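Local coordinates for hypothetical protein VPA1032 (Vibrio parahaemolyticus, PDB 1ZBP) that is of unknown function but belongs to the ImpE family, a group named after a gene of type VI secretion clusters, at residues S183-D195 with E201-S213. Sequence-based numbering, arbitrary orientation.
Sequences SLLESVWRPVEFD and EGEGHMPMTYVDS
With CG of F194 set between its backbone N and carbonyl carbon (chi1 55°), the phenyl ring folds back across the partner strand and lays one face on the backbone of G202 and E203, CZ lying 3.5 Å from E203 N. G202 and G204 bring no side chain to this side of the sheet, and the ring lies against bare main chain. R190 sends CG anti to its backbone N (chi1 -155°) and then bends twice, which turns NE to E186 O and NH1 to S187 O, while NH2 reaches K179 O; the guanidinium is thus held on three carbonyls, with M208 CG over one face and the M208 selenium 3.9 Å from R190 CB. V192 CG1 meets M206 CB.

On the other face, W189 packs against helices 31-44 and 65-84, and H205 turns its ring edge to W189 O: ND1 donates over 3.3 Å, nearly straight at 172°, but arrives above the carbonyl plane. The H205 ring also receives P191 CA over one face in a CH-pi contact, and P191 CG lies 3.6 Å from H205 CE1. The side chains of E193 and E203 run side by side, E193 OE2 to E203 OE1 3.3 Å, a pairing that probably raises the proton affinity of one of them. Paired backbone bonds at R190-M206, V192-G204 and F194-G202 complete an antiparallel beta hairpin, strand 202-207 forming an edge of the large antiparallel sheet.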
ATOM      1  N   SER A 183       0.755  -3.353  15.606  1.00 32.77           N
ATOM      2  CA  SER A 183       2.183  -3.593  15.512  1.00 31.29           C
ATOM      3  C   SER A 183       2.771  -2.448  14.719  1.00 30.56           C
ATOM      4  O   SER A 183       2.046  -1.759  14.013  1.00 29.18           O
ATOM      5  CB  SER A 183       2.438  -4.890  14.756  1.00 33.04           C
ATOM      6  OG  SER A 183       2.294  -4.662  13.358  1.00 32.27           O
ATOM      7  N   LEU A 184       4.084  -2.266  14.828  1.00 30.06           N
ATOM      8  CA  LEU A 184       4.801  -1.199  14.137  1.00 30.40           C
ATOM      9  C   LEU A 184       4.559  -1.218  12.620  1.00 32.32           C
ATOM     10  O   LEU A 184       4.038  -0.255  12.043  1.00 33.19           O
ATOM     11  CB  LEU A 184       6.310  -1.332  14.400  1.00 31.58           C
ATOM     12  CG  LEU A 184       6.796  -1.561  15.843  1.00 34.32           C
ATOM     13  CD1 LEU A 184       8.204  -2.128  15.823  1.00 37.01           C
ATOM     14  CD2 LEU A 184       6.757  -0.250  16.642  1.00 34.00           C
ATOM     15  N   LEU A 185       4.952  -2.313  11.976  1.00 32.79           N
ATOM     16  CA  LEU A 185       4.795  -2.449  10.529  1.00 31.64           C
ATOM     17  C   LEU A 185       3.338  -2.293  10.081  1.00 31.28           C
ATOM     18  O   LEU A 185       3.055  -1.653   9.065  1.00 29.84           O
ATOM     19  CB  LEU A 185       5.336  -3.801  10.078  1.00 32.05           C
ATOM     20  CG  LEU A 185       5.215  -4.161   8.592  1.00 34.25           C
ATOM     21  CD1 LEU A 185       5.709  -3.008   7.716  1.00 33.92           C
ATOM     22  CD2 LEU A 185       6.019  -5.417   8.328  1.00 34.73           C
ATOM     23  N   GLU A 186       2.414  -2.880  10.834  1.00 28.89           N
ATOM     24  CA  GLU A 186       1.009  -2.775  10.477  1.00 30.52           C
ATOM     25  C   GLU A 186       0.519  -1.329  10.364  1.00 30.31           C
ATOM     26  O   GLU A 186      -0.564  -1.079   9.838  1.00 30.18           O
ATOM     27  CB  GLU A 186       0.139  -3.552  11.472  1.00 31.73           C
ATOM     28  CG  GLU A 186       0.336  -5.060  11.444  1.00 31.97           C
ATOM     29  CD  GLU A 186      -0.764  -5.790  12.191  1.00 34.64           C
ATOM     30  OE1 GLU A 186      -1.542  -5.110  12.882  1.00 35.60           O
ATOM     31  OE2 GLU A 186      -0.861  -7.034  12.094  1.00 39.38           O
ATOM     32  N   SER A 187       1.308  -0.374  10.850  1.00 29.04           N
ATOM     33  CA  SER A 187       0.908   1.028  10.754  1.00 28.58           C
ATOM     34  C   SER A 187       0.864   1.467   9.284  1.00 27.67           C
ATOM     35  O   SER A 187       0.008   2.275   8.913  1.00 28.73           O
ATOM     36  CB  SER A 187       1.855   1.928  11.566  1.00 26.38           C
ATOM     37  OG  SER A 187       3.197   1.791  11.140  1.00 31.51           O
ATOM     38  N   VAL A 188       1.769   0.930   8.455  1.00 26.35           N
ATOM     39  CA  VAL A 188       1.791   1.252   7.016  1.00 25.74           C
ATOM     40  C   VAL A 188       1.285   0.101   6.116  1.00 26.21           C
ATOM     41  O   VAL A 188       0.956   0.331   4.955  1.00 27.96           O
ATOM     42  CB  VAL A 188       3.208   1.726   6.517  1.00 24.50           C
ATOM     43  CG1 VAL A 188       3.555   3.078   7.142  1.00 27.66           C
ATOM     44  CG2 VAL A 188       4.268   0.712   6.859  1.00 24.80           C
ATOM     45  N   TRP A 189       1.247  -1.128   6.641  1.00 25.35           N
ATOM     46  CA  TRP A 189       0.719  -2.303   5.912  1.00 25.03           C
ATOM     47  C   TRP A 189      -0.403  -2.795   6.818  1.00 26.03           C
ATOM     48  O   TRP A 189      -0.204  -3.694   7.648  1.00 26.83           O
ATOM     49  CB  TRP A 189       1.773  -3.410   5.742  1.00 24.36           C
ATOM     50  CG  TRP A 189       2.873  -3.058   4.763  1.00 24.32           C
ATOM     51  CD1 TRP A 189       2.926  -1.957   3.972  1.00 26.56           C
ATOM     52  CD2 TRP A 189       4.055  -3.816   4.470  1.00 24.83           C
ATOM     53  NE1 TRP A 189       4.070  -1.971   3.203  1.00 26.32           N
ATOM     54  CE2 TRP A 189       4.783  -3.100   3.494  1.00 25.66           C
ATOM     55  CE3 TRP A 189       4.571  -5.033   4.940  1.00 25.49           C
ATOM     56  CZ2 TRP A 189       6.002  -3.550   2.978  1.00 26.32           C
ATOM     57  CZ3 TRP A 189       5.783  -5.484   4.426  1.00 27.71           C
ATOM     58  CH2 TRP A 189       6.485  -4.741   3.455  1.00 28.19           C
ATOM     59  N   ARG A 190      -1.582  -2.197   6.649  1.00 24.43           N
ATOM     60  CA  ARG A 190      -2.736  -2.481   7.497  1.00 24.12           C
ATOM     61  C   ARG A 190      -3.609  -3.662   7.110  1.00 25.70           C
ATOM     62  O   ARG A 190      -3.956  -3.850   5.942  1.00 26.44           O
ATOM     63  CB  ARG A 190      -3.605  -1.220   7.595  1.00 23.10           C
ATOM     64  CG  ARG A 190      -4.481  -1.119   8.856  1.00 26.62           C
ATOM     65  CD  ARG A 190      -3.664  -0.845  10.124  1.00 24.43           C
ATOM     66  NE  ARG A 190      -2.993   0.451  10.069  1.00 26.79           N
ATOM     67  CZ  ARG A 190      -3.623   1.621  10.123  1.00 25.59           C
ATOM     68  NH1 ARG A 190      -2.930   2.755  10.067  1.00 21.65           N
ATOM     69  NH2 ARG A 190      -4.944   1.651  10.257  1.00 25.58           N
ATOM     70  N   PRO A 191      -3.975  -4.486   8.105  1.00 24.75           N
ATOM     71  CA  PRO A 191      -4.821  -5.646   7.844  1.00 23.66           C
ATOM     72  C   PRO A 191      -6.199  -5.133   7.462  1.00 23.75           C
ATOM     73  O   PRO A 191      -6.701  -4.175   8.060  1.00 24.94           O
ATOM     74  CB  PRO A 191      -4.827  -6.380   9.185  1.00 26.57           C
ATOM     75  CG  PRO A 191      -3.476  -6.010   9.777  1.00 26.92           C
ATOM     76  CD  PRO A 191      -3.430  -4.534   9.472  1.00 27.01           C
ATOM     77  N   VAL A 192      -6.799  -5.733   6.445  1.00 21.80           N
ATOM     78  CA  VAL A 192      -8.122  -5.302   6.027  1.00 22.35           C
ATOM     79  C   VAL A 192      -9.003  -6.496   5.707  1.00 25.64           C
ATOM     80  O   VAL A 192      -8.521  -7.543   5.259  1.00 26.26           O
ATOM     81  CB  VAL A 192      -8.059  -4.376   4.780  1.00 21.48           C
ATOM     82  CG1 VAL A 192      -7.284  -3.100   5.098  1.00 19.65           C
ATOM     83  CG2 VAL A 192      -7.425  -5.103   3.616  1.00 17.56           C
ATOM     84  N   GLU A 193     -10.293  -6.333   5.976  1.00 28.47           N
ATOM     85  CA  GLU A 193     -11.306  -7.351   5.705  1.00 32.56           C
ATOM     86  C   GLU A 193     -12.140  -6.742   4.592  1.00 32.99           C
ATOM     87  O   GLU A 193     -12.590  -5.606   4.721  1.00 33.42           O
ATOM     88  CB  GLU A 193     -12.207  -7.574   6.927  1.00 36.10           C
ATOM     89  CG  GLU A 193     -12.087  -8.945   7.594  1.00 43.56           C
ATOM     90  CD  GLU A 193     -11.420  -8.874   8.962  1.00 47.11           C
ATOM     91  OE1 GLU A 193     -11.844  -8.026   9.789  1.00 48.81           O
ATOM     92  OE2 GLU A 193     -10.485  -9.674   9.209  1.00 46.59           O
ATOM     93  N   PHE A 194     -12.347  -7.479   3.507  1.00 33.40           N
ATOM     94  CA  PHE A 194     -13.124  -6.949   2.398  1.00 34.70           C
ATOM     95  C   PHE A 194     -14.120  -7.946   1.800  1.00 37.93           C
ATOM     96  O   PHE A 194     -14.312  -9.057   2.306  1.00 38.16           O
ATOM     97  CB  PHE A 194     -12.173  -6.467   1.303  1.00 33.70           C
ATOM     98  CG  PHE A 194     -11.199  -7.513   0.848  1.00 33.09           C
ATOM     99  CD1 PHE A 194     -11.615  -8.577   0.055  1.00 35.09           C
ATOM    100  CD2 PHE A 194      -9.867  -7.446   1.219  1.00 34.06           C
ATOM    101  CE1 PHE A 194     -10.707  -9.557  -0.369  1.00 32.91           C
ATOM    102  CE2 PHE A 194      -8.955  -8.419   0.803  1.00 33.46           C
ATOM    103  CZ  PHE A 194      -9.374  -9.473   0.012  1.00 34.02           C
ATOM    104  N   ASP A 195     -14.758  -7.508   0.720  1.00 40.24           N
ATOM    105  CA  ASP A 195     -15.737  -8.280  -0.034  1.00 40.69           C
ATOM    106  C   ASP A 195     -15.832  -7.527  -1.343  1.00 40.34           C
ATOM    107  O   ASP A 195     -16.609  -6.585  -1.466  1.00 40.41           O
ATOM    108  CB  ASP A 195     -17.097  -8.284   0.673  1.00 42.13           C
ATOM    109  CG  ASP A 195     -18.199  -8.939  -0.161  1.00 44.84           C
ATOM    110  OD1 ASP A 195     -19.335  -9.064   0.351  1.00 47.54           O
ATOM    111  OD2 ASP A 195     -17.944  -9.327  -1.324  1.00 44.86           O
ATOM    112  N   GLU A 201     -15.589 -12.729  -0.303  1.00 43.26           N
ATOM    113  CA  GLU A 201     -15.144 -12.287   1.019  1.00 42.31           C
ATOM    114  C   GLU A 201     -13.721 -12.764   1.277  1.00 41.02           C
ATOM    115  O   GLU A 201     -13.401 -13.935   1.077  1.00 40.63           O
ATOM    116  CB  GLU A 201     -16.063 -12.829   2.110  1.00 43.87           C
ATOM    117  CG  GLU A 201     -17.512 -12.416   1.931  1.00 51.19           C
ATOM    118  CD  GLU A 201     -18.329 -12.581   3.205  1.00 54.19           C
ATOM    119  OE1 GLU A 201     -18.320 -13.693   3.775  1.00 57.15           O
ATOM    120  OE2 GLU A 201     -18.984 -11.601   3.627  1.00 54.59           O
ATOM    121  N   GLY A 202     -12.861 -11.853   1.718  1.00 38.51           N
ATOM    122  CA  GLY A 202     -11.491 -12.232   1.989  1.00 35.59           C
ATOM    123  C   GLY A 202     -10.765 -11.260   2.888  1.00 35.08           C
ATOM    124  O   GLY A 202     -11.378 -10.396   3.514  1.00 32.78           O
ATOM    125  N   GLU A 203      -9.448 -11.414   2.961  1.00 35.57           N
ATOM    126  CA  GLU A 203      -8.628 -10.539   3.778  1.00 36.83           C
ATOM    127  C   GLU A 203      -7.196 -10.432   3.277  1.00 35.52           C
ATOM    128  O   GLU A 203      -6.687 -11.317   2.595  1.00 35.54           O
ATOM    129  CB  GLU A 203      -8.623 -11.014   5.226  1.00 38.75           C
ATOM    130  CG  GLU A 203      -8.221 -12.461   5.434  1.00 45.05           C
ATOM    131  CD  GLU A 203      -8.268 -12.849   6.904  1.00 49.07           C
ATOM    132  OE1 GLU A 203      -9.080 -12.244   7.643  1.00 51.53           O
ATOM    133  OE2 GLU A 203      -7.509 -13.758   7.318  1.00 49.29           O
ATOM    134  N   GLY A 204      -6.555  -9.324   3.620  1.00 33.52           N
ATOM    135  CA  GLY A 204      -5.185  -9.107   3.218  1.00 30.10           C
ATOM    136  C   GLY A 204      -4.658  -7.875   3.911  1.00 29.62           C
ATOM    137  O   GLY A 204      -5.130  -7.506   4.993  1.00 28.81           O
ATOM    138  N   HIS A 205      -3.670  -7.244   3.285  1.00 27.88           N
ATOM    139  CA  HIS A 205      -3.067  -6.028   3.811  1.00 27.22           C
ATOM    140  C   HIS A 205      -3.060  -4.979   2.711  1.00 26.73           C
ATOM    141  O   HIS A 205      -2.880  -5.299   1.528  1.00 23.14           O
ATOM    142  CB  HIS A 205      -1.632  -6.292   4.275  1.00 25.53           C
ATOM    143  CG  HIS A 205      -1.551  -7.172   5.479  1.00 27.66           C
ATOM    144  ND1 HIS A 205      -1.127  -6.713   6.707  1.00 25.72           N
ATOM    145  CD2 HIS A 205      -1.881  -8.475   5.659  1.00 27.60           C
ATOM    146  CE1 HIS A 205      -1.201  -7.694   7.591  1.00 27.19           C
ATOM    147  NE2 HIS A 205      -1.656  -8.774   6.981  1.00 25.17           N
HETATM  148  N   MSE A 206      -3.264  -3.732   3.118  1.00 25.56           N
HETATM  149  CA  MSE A 206      -3.283  -2.596   2.214  1.00 27.19           C
HETATM  150  C   MSE A 206      -2.129  -1.658   2.551  1.00 27.46           C
HETATM  151  O   MSE A 206      -2.001  -1.210   3.696  1.00 27.59           O
HETATM  152  CB  MSE A 206      -4.596  -1.827   2.368  1.00 28.79           C
HETATM  153  CG  MSE A 206      -4.682  -0.585   1.498  1.00 37.17           C
HETATM  154 SE   MSE A 206      -6.371   0.345   1.542  1.00 47.71          SE
HETATM  155  CE  MSE A 206      -7.374  -0.716   0.264  1.00 42.05           C
ATOM    156  N   PRO A 207      -1.253  -1.373   1.576  1.00 24.62           N
ATOM    157  CA  PRO A 207      -0.171  -0.458   1.931  1.00 24.94           C
ATOM    158  C   PRO A 207      -0.842   0.893   2.219  1.00 25.46           C
ATOM    159  O   PRO A 207      -1.608   1.401   1.408  1.00 23.09           O
ATOM    160  CB  PRO A 207       0.722  -0.469   0.677  1.00 22.93           C
ATOM    161  CG  PRO A 207      -0.223  -0.777  -0.427  1.00 21.41           C
ATOM    162  CD  PRO A 207      -1.114  -1.850   0.193  1.00 23.88           C
HETATM  163  N   MSE A 208      -0.566   1.442   3.396  1.00 28.29           N
HETATM  164  CA  MSE A 208      -1.141   2.699   3.867  1.00 31.47           C
HETATM  165  C   MSE A 208      -0.402   3.943   3.358  1.00 32.37           C
HETATM  166  O   MSE A 208      -0.847   5.062   3.584  1.00 34.16           O
HETATM  167  CB  MSE A 208      -1.143   2.682   5.404  1.00 35.27           C
HETATM  168  CG  MSE A 208      -2.475   2.969   6.075  1.00 39.29           C
HETATM  169 SE   MSE A 208      -3.995   1.953   5.406  1.00 49.14          SE
HETATM  170  CE  MSE A 208      -5.374   2.965   6.350  1.00 45.49           C
ATOM    171  N   THR A 209       0.714   3.744   2.661  1.00 33.01           N
ATOM    172  CA  THR A 209       1.519   4.856   2.147  1.00 32.20           C
ATOM    173  C   THR A 209       1.748   4.719   0.639  1.00 29.79           C
ATOM    174  O   THR A 209       1.673   3.625   0.105  1.00 29.00           O
ATOM    175  CB  THR A 209       2.892   4.890   2.857  1.00 34.15           C
ATOM    176  OG1 THR A 209       3.542   6.136   2.582  1.00 42.07           O
ATOM    177  CG2 THR A 209       3.767   3.762   2.366  1.00 31.21           C
ATOM    178  N   TYR A 210       2.018   5.821  -0.052  1.00 28.70           N
ATOM    179  CA  TYR A 210       2.259   5.744  -1.490  1.00 28.74           C
ATOM    180  C   TYR A 210       3.564   5.039  -1.817  1.00 28.68           C
ATOM    181  O   TYR A 210       4.476   5.018  -1.009  1.00 28.57           O
ATOM    182  CB  TYR A 210       2.244   7.141  -2.114  1.00 27.63           C
ATOM    183  CG  TYR A 210       0.866   7.734  -2.135  1.00 27.08           C
ATOM    184  CD1 TYR A 210      -0.170   7.112  -2.848  1.00 25.71           C
ATOM    185  CD2 TYR A 210       0.565   8.864  -1.391  1.00 22.88           C
ATOM    186  CE1 TYR A 210      -1.464   7.603  -2.807  1.00 23.42           C
ATOM    187  CE2 TYR A 210      -0.721   9.355  -1.347  1.00 24.00           C
ATOM    188  CZ  TYR A 210      -1.726   8.725  -2.053  1.00 24.46           C
ATOM    189  OH  TYR A 210      -2.993   9.245  -2.006  1.00 25.37           O
ATOM    190  N   VAL A 211       3.650   4.477  -3.020  1.00 32.43           N
ATOM    191  CA  VAL A 211       4.837   3.744  -3.445  1.00 33.50           C
ATOM    192  C   VAL A 211       6.083   4.617  -3.622  1.00 35.35           C
ATOM    193  O   VAL A 211       7.206   4.151  -3.416  1.00 37.26           O
ATOM    194  CB  VAL A 211       4.549   2.931  -4.750  1.00 30.47           C
ATOM    195  CG1 VAL A 211       4.434   3.858  -5.953  1.00 28.65           C
ATOM    196  CG2 VAL A 211       5.625   1.885  -4.961  1.00 29.63           C
ATOM    197  N   ASP A 212       5.888   5.882  -3.974  1.00 36.34           N
ATOM    198  CA  ASP A 212       7.017   6.788  -4.161  1.00 40.12           C
ATOM    199  C   ASP A 212       7.542   7.441  -2.878  1.00 40.48           C
ATOM    200  O   ASP A 212       8.573   8.107  -2.908  1.00 41.09           O
ATOM    201  CB  ASP A 212       6.659   7.889  -5.166  1.00 39.17           C
ATOM    202  CG  ASP A 212       6.578   7.375  -6.584  1.00 41.82           C
ATOM    203  OD1 ASP A 212       7.607   6.882  -7.102  1.00 45.47           O
ATOM    204  OD2 ASP A 212       5.486   7.454  -7.192  1.00 42.41           O
ATOM    205  N   SER A 213       6.858   7.255  -1.753  1.00 41.85           N
ATOM    206  CA  SER A 213       7.313   7.876  -0.511  1.00 45.39           C
ATOM    207  C   SER A 213       8.814   7.662  -0.291  1.00 46.59           C
ATOM    208  O   SER A 213       9.309   6.531  -0.355  1.00 48.54           O
ATOM    209  CB  SER A 213       6.482   7.375   0.682  1.00 44.09           C
ATOM    210  OG  SER A 213       6.308   5.983   0.656  1.00 47.97           O
TER